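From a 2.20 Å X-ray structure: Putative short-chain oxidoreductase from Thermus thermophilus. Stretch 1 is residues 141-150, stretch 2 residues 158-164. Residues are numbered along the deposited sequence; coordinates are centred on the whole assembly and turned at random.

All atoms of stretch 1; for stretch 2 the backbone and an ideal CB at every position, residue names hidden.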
# COMPACT_ATOMS: atom_id res chain seq x y z
N LEU A 141 -0.63 4.34 -1.82
CA LEU A 141 -1.28 5.57 -2.22
C LEU A 141 -1.06 5.87 -3.69
O LEU A 141 -2.01 6.20 -4.40
CB LEU A 141 -0.78 6.76 -1.38
CG LEU A 141 -1.36 8.13 -1.77
CD1 LEU A 141 -2.89 8.08 -1.68
CD2 LEU A 141 -0.82 9.21 -0.85
N GLU A 142 0.18 5.75 -4.16
CA GLU A 142 0.49 6.03 -5.55
C GLU A 142 -0.19 5.05 -6.49
O GLU A 142 -0.66 5.43 -7.56
CB GLU A 142 2.00 6.01 -5.79
CG GLU A 142 2.80 6.97 -4.91
CD GLU A 142 4.23 7.17 -5.41
OE1 GLU A 142 4.81 6.22 -5.96
OE2 GLU A 142 4.76 8.29 -5.26
N ALA A 143 -0.25 3.78 -6.10
CA ALA A 143 -0.88 2.76 -6.92
C ALA A 143 -2.38 3.02 -6.98
O ALA A 143 -3.00 2.91 -8.03
CB ALA A 143 -0.60 1.36 -6.35
N TYR A 144 -2.95 3.38 -5.84
CA TYR A 144 -4.38 3.65 -5.76
C TYR A 144 -4.78 4.78 -6.71
O TYR A 144 -5.75 4.68 -7.46
CB TYR A 144 -4.75 4.04 -4.33
CG TYR A 144 -6.24 4.07 -4.06
CD1 TYR A 144 -6.97 2.88 -3.96
CD2 TYR A 144 -6.91 5.28 -3.89
CE1 TYR A 144 -8.33 2.90 -3.69
CE2 TYR A 144 -8.28 5.30 -3.62
CZ TYR A 144 -8.98 4.11 -3.52
OH TYR A 144 -10.32 4.12 -3.25
N LEU A 145 -4.00 5.86 -6.67
CA LEU A 145 -4.27 7.03 -7.50
C LEU A 145 -4.09 6.78 -8.99
O LEU A 145 -4.88 7.27 -9.80
CB LEU A 145 -3.37 8.20 -7.06
CG LEU A 145 -3.63 8.69 -5.63
CD1 LEU A 145 -2.60 9.75 -5.25
CD2 LEU A 145 -5.04 9.27 -5.53
N GLU A 146 -3.06 6.03 -9.36
CA GLU A 146 -2.83 5.75 -10.76
C GLU A 146 -4.02 4.99 -11.33
O GLU A 146 -4.45 5.24 -12.45
CB GLU A 146 -1.55 4.93 -10.94
CG GLU A 146 -1.25 4.55 -12.39
CD GLU A 146 -1.36 5.73 -13.34
OE1 GLU A 146 -0.81 6.80 -13.03
OE2 GLU A 146 -2.01 5.58 -14.40
N ALA A 147 -4.56 4.07 -10.53
CA ALA A 147 -5.70 3.26 -10.95
C ALA A 147 -6.96 4.11 -11.05
O ALA A 147 -7.76 3.94 -11.97
CB ALA A 147 -5.92 2.12 -9.95
N ALA A 148 -7.13 5.02 -10.10
CA ALA A 148 -8.29 5.90 -10.05
C ALA A 148 -8.22 7.03 -11.07
O ALA A 148 -9.22 7.69 -11.34
CB ALA A 148 -8.43 6.49 -8.65
N ARG A 149 -7.04 7.24 -11.64
CA ARG A 149 -6.81 8.31 -12.60
C ARG A 149 -7.86 8.46 -13.71
O ARG A 149 -8.43 9.54 -13.87
CB ARG A 149 -5.42 8.16 -13.22
CG ARG A 149 -4.91 9.40 -13.92
CD ARG A 149 -3.46 9.24 -14.34
NE ARG A 149 -2.55 9.20 -13.20
CZ ARG A 149 -2.32 10.22 -12.38
NH1 ARG A 149 -2.93 11.38 -12.58
NH2 ARG A 149 -1.47 10.09 -11.37
N LYS A 150 -8.12 7.40 -14.46
CA LYS A 150 -9.10 7.46 -15.55
C LYS A 150 -10.54 7.59 -15.06
O LYS A 150 -11.38 8.17 -15.74
CB LYS A 150 -8.97 6.24 -16.46
CG LYS A 150 -7.64 6.16 -17.18
CD LYS A 150 -7.51 4.91 -18.04
CE LYS A 150 -8.52 4.90 -19.17
NZ LYS A 150 -8.29 3.75 -20.09
N UNK A 158 -8.79 16.10 -12.44
CA UNK A 158 -7.40 15.71 -12.63
C UNK A 158 -6.70 15.39 -11.33
O UNK A 158 -6.59 16.25 -10.45
CB UNK A 158 -6.64 16.82 -13.36
N UNK A 159 -6.23 14.15 -11.21
CA UNK A 159 -5.50 13.73 -10.02
C UNK A 159 -4.04 14.03 -10.26
O UNK A 159 -3.50 13.71 -11.32
CB UNK A 159 -5.72 12.25 -9.71
N UNK A 160 -3.39 14.66 -9.29
CA UNK A 160 -1.98 15.01 -9.40
C UNK A 160 -1.21 14.34 -8.27
O UNK A 160 -1.54 14.51 -7.09
CB UNK A 160 -1.79 16.53 -9.37
N UNK A 161 -0.18 13.57 -8.62
CA UNK A 161 0.64 12.90 -7.63
C UNK A 161 1.94 13.69 -7.46
O UNK A 161 2.69 13.89 -8.41
CB UNK A 161 0.92 11.45 -8.04
N UNK A 162 2.20 14.15 -6.24
CA UNK A 162 3.40 14.92 -5.96
C UNK A 162 4.46 14.13 -5.20
O UNK A 162 4.16 13.47 -4.20
CB UNK A 162 3.03 16.17 -5.16
N UNK A 163 5.70 14.21 -5.67
CA UNK A 163 6.82 13.56 -5.01
C UNK A 163 7.75 14.67 -4.54
O UNK A 163 8.39 15.34 -5.34
CB UNK A 163 7.53 12.57 -5.94
N UNK A 164 7.79 14.87 -3.23
CA UNK A 164 8.62 15.91 -2.64
C UNK A 164 9.86 15.35 -1.99
O UNK A 164 9.87 14.22 -1.51
CB UNK A 164 7.82 16.71 -1.61

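The helix of stretch 1 and the strand at 158-162 run nearly antiparallel, at 158°, with axes 8.5 Å apart at closest approach. Extended backbone angles should make alternate positions face the helix, and the ideal CB atoms confirm it.

Position 158 points its CA-to-CB bond sideways, with nothing of stretch 1 within 5.5 Å. The helix sets no rule here, and many residues would do; the deposited residue is His158, which makes no contact with it.

Position 159 points toward the helix. Its ideal CB lies 4.1 Å from Arg149 NH1 and 5.1 Å from Leu145 O, while the CB of Ala148 leaves room beyond. A branched aliphatic or a methionine would suit such a site. It is Leu159, in the m,t rotamer, and it has the largest area covered by stretch 1. Its CD1 reaches 4.0 Å from Ala148 CB and 4.3 Å from Leu145 CD2, fitting against the small alanine. The backbone contributes independently of the side chain: Arg149 NH1 donates to Leu159 O at 2.7 Å, and a water receives a hydrogen bond from Leu159 N at 3.1 Å and donates one to Arg149 O at 2.9 Å, tying strand to helix.

Position 160 points away, so stretch 1 leaves its choice free; a beta-branched residue would suit the extended backbone, and Val160 is found.

Position 161 faces the helix again. Its ideal CB is 4.8 Å from Leu145 CD1 and 4.3 Å from Arg149 NH2, with the Glu142 side chain farther along. Leucine, isoleucine or methionine could cover the leucine methyl, and a polar chain might address the charged groups. Leu161 takes the apolar option: its CD2 packs 3.8 Å from Leu145 CD1, while its CD1 lies 3.5 Å from Glu142 OE2, a contact with the carboxylate rather than a hydrogen bond.

Position 162 points away, and again the helix imposes nothing; the residue is Val162.

Position 163 lies past the strand. Its CA-to-CB bond is sideways, but the ideal CB is only 5.1 Å from Glu142 OE2, so a long basic side chain, arginine or lysine, could turn back to the carboxylate. Arg163 does so, with chi2 to chi4 all near 180°. Its NH2 donates to Glu142 OE1 at 2.9 Å and its NE to Glu142 OE2 at 3.0 Å, both nearly linear, giving a two-pronged salt bridge along the guanidinium edge.

Position 164 is out of reach of the helix, which therefore cannot specify it; Leu164 makes no contact there.

Stretch 2 (158-164) HLVLVRL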
# COMPACT_ATOMS: atom_id res chain seq x y z
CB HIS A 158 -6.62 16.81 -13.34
CG HIS A 158 -7.26 17.28 -14.61
ND1 HIS A 158 -8.33 18.14 -14.63
CD2 HIS A 158 -6.99 16.98 -15.90
CE1 HIS A 158 -8.68 18.37 -15.88
NE2 HIS A 158 -7.89 17.68 -16.67
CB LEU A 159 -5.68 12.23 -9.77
CG LEU A 159 -7.08 11.72 -9.44
CD1 LEU A 159 -7.04 10.20 -9.25
CD2 LEU A 159 -7.60 12.39 -8.18
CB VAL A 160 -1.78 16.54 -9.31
CG1 VAL A 160 -0.31 16.89 -9.46
CG2 VAL A 160 -2.61 17.23 -10.38
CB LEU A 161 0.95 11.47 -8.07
CG LEU A 161 1.68 10.53 -7.09
CD1 LEU A 161 3.15 10.87 -7.02
CD2 LEU A 161 1.04 10.63 -5.72
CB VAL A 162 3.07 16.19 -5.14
CG1 VAL A 162 4.36 16.95 -4.84
CG2 VAL A 162 2.08 17.07 -5.89
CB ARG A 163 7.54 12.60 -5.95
CG ARG A 163 6.85 11.25 -6.09
CD ARG A 163 7.60 10.34 -7.05
NE ARG A 163 7.00 9.01 -7.11
CZ ARG A 163 7.42 8.04 -7.93
NH1 ARG A 163 8.44 8.26 -8.75
NH2 ARG A 163 6.83 6.85 -7.91
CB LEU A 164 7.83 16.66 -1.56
CG LEU A 164 6.61 17.51 -1.94
CD1 LEU A 164 5.87 17.91 -0.68
CD2 LEU A 164 7.05 18.73 -2.71
O HOH W 1 -7.61 12.18 -13.13
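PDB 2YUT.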